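Local coordinates for iron binding protein FbpA (PDB 1Q35) that binds ferric iron in the periplasm, probably as the solute-binding component of a bacterial iron-uptake system, at residues I66-I75 and V235-K243. Numbering follows the deposited sequence.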
ATOM      1  N   ILE A  66       6.217 -10.957  -8.575  1.00 12.08           N
ATOM      2  CA  ILE A  66       7.400 -10.699  -9.394  1.00 12.34           C
ATOM      3  C   ILE A  66       8.545 -11.630  -9.001  1.00 12.44           C
ATOM      4  O   ILE A  66       9.175 -12.260  -9.858  1.00 12.68           O
ATOM      5  CB  ILE A  66       7.818  -9.209  -9.264  1.00 12.63           C
ATOM      6  CG1 ILE A  66       6.756  -8.302  -9.897  1.00 13.03           C
ATOM      7  CG2 ILE A  66       9.182  -8.963  -9.904  1.00 12.64           C
ATOM      8  CD1 ILE A  66       6.787  -6.869  -9.409  1.00 13.89           C
ATOM      9  N   VAL A  67       8.797 -11.729  -7.705  1.00 12.48           N
ATOM     10  CA  VAL A  67       9.902 -12.522  -7.187  1.00 13.05           C
ATOM     11  C   VAL A  67       9.670 -14.019  -7.434  1.00 13.63           C
ATOM     12  O   VAL A  67      10.589 -14.722  -7.868  1.00 14.05           O
ATOM     13  CB  VAL A  67      10.128 -12.206  -5.693  1.00 13.01           C
ATOM     14  CG1 VAL A  67      11.115 -13.176  -5.054  1.00 13.40           C
ATOM     15  CG2 VAL A  67      10.625 -10.765  -5.541  1.00 13.19           C
ATOM     16  N   ASN A  68       8.444 -14.489  -7.201  1.00 14.32           N
ATOM     17  CA  ASN A  68       8.080 -15.893  -7.428  1.00 15.22           C
ATOM     18  C   ASN A  68       8.163 -16.298  -8.894  1.00 15.71           C
ATOM     19  O   ASN A  68       8.398 -17.471  -9.198  1.00 16.42           O
ATOM     20  CB  ASN A  68       6.654 -16.190  -6.945  1.00 15.34           C
ATOM     21  CG  ASN A  68       6.518 -16.183  -5.430  1.00 15.97           C
ATOM     22  OD1 ASN A  68       7.500 -16.243  -4.696  1.00 17.29           O
ATOM     23  ND2 ASN A  68       5.272 -16.100  -4.959  1.00 16.18           N
ATOM     24  N   ALA A  69       7.962 -15.336  -9.791  1.00 16.09           N
ATOM     25  CA  ALA A  69       8.049 -15.570 -11.234  1.00 16.46           C
ATOM     26  C   ALA A  69       9.493 -15.509 -11.751  1.00 16.67           C
ATOM     27  O   ALA A  69       9.717 -15.553 -12.964  1.00 17.09           O
ATOM     28  CB  ALA A  69       7.180 -14.566 -11.977  1.00 16.51           C
ATOM     29  N   ASP A  70      10.463 -15.418 -10.840  1.00 16.55           N
ATOM     30  CA  ASP A  70      11.885 -15.363 -11.188  1.00 16.73           C
ATOM     31  C   ASP A  70      12.220 -14.153 -12.060  1.00 16.18           C
ATOM     32  O   ASP A  70      13.062 -14.235 -12.954  1.00 16.34           O
ATOM     33  CB  ASP A  70      12.327 -16.666 -11.875  1.00 17.28           C
ATOM     34  CG  ASP A  70      13.823 -16.733 -12.094  1.00 19.06           C
ATOM     35  OD1 ASP A  70      14.582 -16.338 -11.181  1.00 20.78           O
ATOM     36  OD2 ASP A  70      14.330 -17.158 -13.158  1.00 21.40           O
ATOM     37  N   LEU A  71      11.572 -13.025 -11.786  1.00 15.47           N
ATOM     38  CA  LEU A  71      11.776 -11.808 -12.565  1.00 15.36           C
ATOM     39  C   LEU A  71      12.648 -10.786 -11.841  1.00 14.77           C
ATOM     40  O   LEU A  71      12.879  -9.704 -12.365  1.00 15.13           O
ATOM     41  CB  LEU A  71      10.428 -11.185 -12.928  1.00 15.61           C
ATOM     42  CG  LEU A  71       9.501 -12.089 -13.738  1.00 16.97           C
ATOM     43  CD1 LEU A  71       8.140 -11.445 -13.889  1.00 17.86           C
ATOM     44  CD2 LEU A  71      10.100 -12.401 -15.102  1.00 17.47           C
ATOM     45  N   ALA A  72      13.130 -11.139 -10.649  1.00 14.30           N
ATOM     46  CA  ALA A  72      14.010 -10.283  -9.860  1.00 14.34           C
ATOM     47  C   ALA A  72      15.412 -10.873  -9.805  1.00 14.19           C
ATOM     48  O   ALA A  72      15.649 -11.978 -10.297  1.00 14.70           O
ATOM     49  CB  ALA A  72      13.463 -10.144  -8.453  1.00 14.50           C
ATOM     50  N   GLN A  73      16.330 -10.135  -9.192  1.00 13.76           N
ATOM     51  CA  GLN A  73      17.655 -10.661  -8.866  1.00 13.84           C
ATOM     52  C   GLN A  73      18.093 -10.244  -7.470  1.00 13.80           C
ATOM     53  O   GLN A  73      17.598  -9.259  -6.910  1.00 13.58           O
ATOM     54  CB  GLN A  73      18.697 -10.236  -9.905  1.00 14.15           C
ATOM     55  CG  GLN A  73      18.912  -8.739 -10.049  1.00 14.58           C
ATOM     56  CD  GLN A  73      20.072  -8.436 -10.983  1.00 15.22           C
ATOM     57  OE1 GLN A  73      21.210  -8.828 -10.708  1.00 17.92           O
ATOM     58  NE2 GLN A  73      19.791  -7.778 -12.095  1.00 13.89           N
ATOM     59  N   LYS A  74      19.036 -11.000  -6.918  1.00 14.13           N
ATOM     60  CA  LYS A  74      19.536 -10.778  -5.573  1.00 14.51           C
ATOM     61  C   LYS A  74      20.495  -9.599  -5.526  1.00 14.65           C
ATOM     62  O   LYS A  74      21.419  -9.503  -6.339  1.00 15.06           O
ATOM     63  CB  LYS A  74      20.242 -12.033  -5.059  1.00 14.88           C
ATOM     64  CG  LYS A  74      19.324 -13.233  -4.930  1.00 16.45           C
ATOM     65  CD  LYS A  74      20.087 -14.504  -4.595  1.00 18.96           C
ATOM     66  CE  LYS A  74      20.635 -14.484  -3.182  1.00 20.58           C
ATOM     67  NZ  LYS A  74      20.784 -15.865  -2.636  1.00 22.20           N
ATOM     68  N   ILE A  75      20.274  -8.712  -4.561  1.00 14.69           N
ATOM     69  CA  ILE A  75      21.093  -7.526  -4.365  1.00 15.04           C
ATOM     70  C   ILE A  75      21.672  -7.557  -2.961  1.00 15.82           C
ATOM     71  O   ILE A  75      20.937  -7.534  -1.969  1.00 16.03           O
ATOM     72  CB  ILE A  75      20.252  -6.246  -4.551  1.00 14.86           C
ATOM     73  CG1 ILE A  75      19.563  -6.230  -5.921  1.00 15.01           C
ATOM     74  CG2 ILE A  75      21.119  -5.007  -4.347  1.00 14.85           C
ATOM     75  CD1 ILE A  75      20.509  -6.185  -7.113  1.00 14.90           C
ATOM     76  N   VAL A 235      12.039  -3.855  -6.501  1.00 10.92           N
ATOM     77  CA  VAL A 235      12.804  -4.996  -6.977  1.00 11.52           C
ATOM     78  C   VAL A 235      13.690  -4.520  -8.130  1.00 11.46           C
ATOM     79  O   VAL A 235      13.314  -3.616  -8.885  1.00 11.62           O
ATOM     80  CB  VAL A 235      11.911  -6.171  -7.432  0.65 12.07           C
ATOM     81  CG1 VAL A 235      10.926  -6.553  -6.344  0.65 12.51           C
ATOM     82  CG2 VAL A 235      11.190  -5.850  -8.723  0.65 12.70           C
ATOM     83  N   ILE A 236      14.871  -5.116  -8.259  1.00 11.69           N
ATOM     84  CA  ILE A 236      15.706  -4.929  -9.440  1.00 12.09           C
ATOM     85  C   ILE A 236      15.445  -6.114 -10.367  1.00 11.88           C
ATOM     86  O   ILE A 236      15.530  -7.269  -9.957  1.00 11.65           O
ATOM     87  CB  ILE A 236      17.197  -4.760  -9.059  1.00 12.31           C
ATOM     88  CG1 ILE A 236      17.374  -3.409  -8.353  1.00 13.47           C
ATOM     89  CG2 ILE A 236      18.087  -4.853 -10.302  1.00 12.64           C
ATOM     90  CD1 ILE A 236      18.792  -3.047  -7.975  1.00 13.99           C
ATOM     91  N   ALA A 237      15.069  -5.812 -11.605  1.00 12.31           N
ATOM     92  CA  ALA A 237      14.705  -6.828 -12.578  1.00 12.51           C
ATOM     93  C   ALA A 237      15.876  -7.757 -12.892  1.00 12.63           C
ATOM     94  O   ALA A 237      17.043  -7.339 -12.895  1.00 12.45           O
ATOM     95  CB  ALA A 237      14.199  -6.173 -13.849  1.00 12.68           C
ATOM     96  N   LYS A 238      15.549  -9.011 -13.186  1.00 12.94           N
ATOM     97  CA  LYS A 238      16.548 -10.055 -13.413  1.00 13.42           C
ATOM     98  C   LYS A 238      17.572  -9.656 -14.474  1.00 13.34           C
ATOM     99  O   LYS A 238      18.762  -9.937 -14.330  1.00 13.63           O
ATOM    100  CB  LYS A 238      15.865 -11.362 -13.835  1.00 13.83           C
ATOM    101  CG  LYS A 238      16.838 -12.516 -14.105  1.00 15.40           C
ATOM    102  CD  LYS A 238      16.108 -13.821 -14.351  1.00 17.58           C
ATOM    103  CE  LYS A 238      17.076 -14.970 -14.573  1.00 19.31           C
ATOM    104  NZ  LYS A 238      16.362 -16.201 -15.017  1.00 20.74           N
ATOM    105  N   HIS A 239      17.110  -8.998 -15.531  1.00 13.17           N
ATOM    106  CA  HIS A 239      17.952  -8.683 -16.683  1.00 13.81           C
ATOM    107  C   HIS A 239      18.277  -7.190 -16.791  1.00 13.64           C
ATOM    108  O   HIS A 239      18.617  -6.693 -17.866  1.00 13.77           O
ATOM    109  CB  HIS A 239      17.273  -9.211 -17.944  1.00 14.37           C
ATOM    110  CG  HIS A 239      17.115 -10.698 -17.947  1.00 15.71           C
ATOM    111  ND1 HIS A 239      18.167 -11.552 -18.182  1.00 17.27           N
ATOM    112  CD2 HIS A 239      16.037 -11.482 -17.709  1.00 16.99           C
ATOM    113  CE1 HIS A 239      17.742 -12.801 -18.105  1.00 17.82           C
ATOM    114  NE2 HIS A 239      16.453 -12.785 -17.822  1.00 17.73           N
ATOM    115  N   SER A 240      18.190  -6.496 -15.657  1.00 12.94           N
ATOM    116  CA  SER A 240      18.514  -5.074 -15.539  1.00 12.82           C
ATOM    117  C   SER A 240      19.727  -4.683 -16.404  1.00 12.94           C
ATOM    118  O   SER A 240      20.841  -5.163 -16.152  1.00 13.00           O
ATOM    119  CB  SER A 240      18.801  -4.753 -14.070  1.00 12.58           C
ATOM    120  OG  SER A 240      19.322  -3.449 -13.896  1.00 12.69           O
ATOM    121  N   PRO A 241      19.523  -3.859 -17.434  1.00 13.28           N
ATOM    122  CA  PRO A 241      20.647  -3.382 -18.262  1.00 13.54           C
ATOM    123  C   PRO A 241      21.517  -2.270 -17.654  1.00 13.58           C
ATOM    124  O   PRO A 241      22.577  -1.981 -18.211  1.00 13.55           O
ATOM    125  CB  PRO A 241      19.951  -2.880 -19.528  1.00 13.87           C
ATOM    126  CG  PRO A 241      18.605  -2.462 -19.072  1.00 14.04           C
ATOM    127  CD  PRO A 241      18.226  -3.398 -17.965  1.00 13.68           C
ATOM    128  N   ASN A 242      21.086  -1.652 -16.556  1.00 13.53           N
ATOM    129  CA  ASN A 242      21.872  -0.634 -15.859  1.00 13.31           C
ATOM    130  C   ASN A 242      21.876  -0.936 -14.371  1.00 13.11           C
ATOM    131  O   ASN A 242      21.417  -0.134 -13.556  1.00 13.22           O
ATOM    132  CB  ASN A 242      21.306   0.769 -16.107  1.00 13.46           C
ATOM    133  CG  ASN A 242      21.103   1.071 -17.573  1.00 13.91           C
ATOM    134  OD1 ASN A 242      22.060   1.385 -18.293  1.00 14.64           O
ATOM    135  ND2 ASN A 242      19.862   0.980 -18.031  1.00 14.58           N
ATOM    136  N   LYS A 243      22.399  -2.100 -14.016  1.00 13.04           N
ATOM    137  CA  LYS A 243      22.217  -2.637 -12.677  1.00 13.23           C
ATOM    138  C   LYS A 243      22.945  -1.828 -11.609  1.00 13.19           C
ATOM    139  O   LYS A 243      22.403  -1.616 -10.535  1.00 12.92           O
ATOM    140  CB  LYS A 243      22.645  -4.105 -12.626  1.00 13.54           C
ATOM    141  CG  LYS A 243      22.444  -4.767 -11.270  1.00 14.88           C
ATOM    142  CD  LYS A 243      23.695  -4.717 -10.414  1.00 17.41           C
ATOM    143  CE  LYS A 243      23.561  -5.583  -9.184  1.00 18.76           C
ATOM    144  NZ  LYS A 243      23.473  -7.019  -9.547  1.00 20.00           N
TER
HETATM  145  O   HOH W   1      17.108 -17.495 -11.951  1.00 41.77           O
HETATM  146  O   HOH W   2      15.732  -7.135  -6.399  1.00 12.26           O
HETATM  147  O   HOH W   3      21.617  -7.076 -14.351  1.00 13.44           O
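Lys238 and Asp70 form a salt bridge, NZ to OD2 at 2.9 Å, in which the ammonium meets the syn side of the carboxylate 32° out of its plane. The lysine reaches it with a fully extended chain, CG anti to the backbone N (chi1 180°), that passes Asp70 O on the way. Asp70, with positive phi, is the C-prime residue of the Schellman motif ending helix 60-68. At the other end of the contact the carboxamide of Gln73 bridges two residues. Its NE2 donates to Ala237 O at 2.9 Å in a nearly straight bond (165° at the hydrogen) that lies close to the amide plane, while OE1 accepts from Lys243 NZ at 3.1 Å, the ammonium standing above the carbonyl plane. Ser240 N reaches Ala237 O from the opposite face, and a water links Gln73 NE2 to Ser240 O. Between these side-chain bonds the backbones make a single beta bridge of Ala72 with Ala237: Lys238 N donates to Leu71 O (2.9 Å) and Gln73 N to Ile236 O (3.1 Å). A second water continues the pairing, joining Gln73 O to Ile236 N. The Ile75 and Ile236 side chains cross at about a right angle, CD1 to CD1 3.7 Å, both also touching helix 243-254, and Ile66 CG2 touches Val235 CG2 at 3.9 Å. Bonds to Ala237 O and Lys243 NZ, with a water on NE2, should fix the rotation of the Gln73 amide, and its grip on the type I turn Ala237-Ser240 helps pin the chain leaving helix 60-68 to the end of strand 228-236.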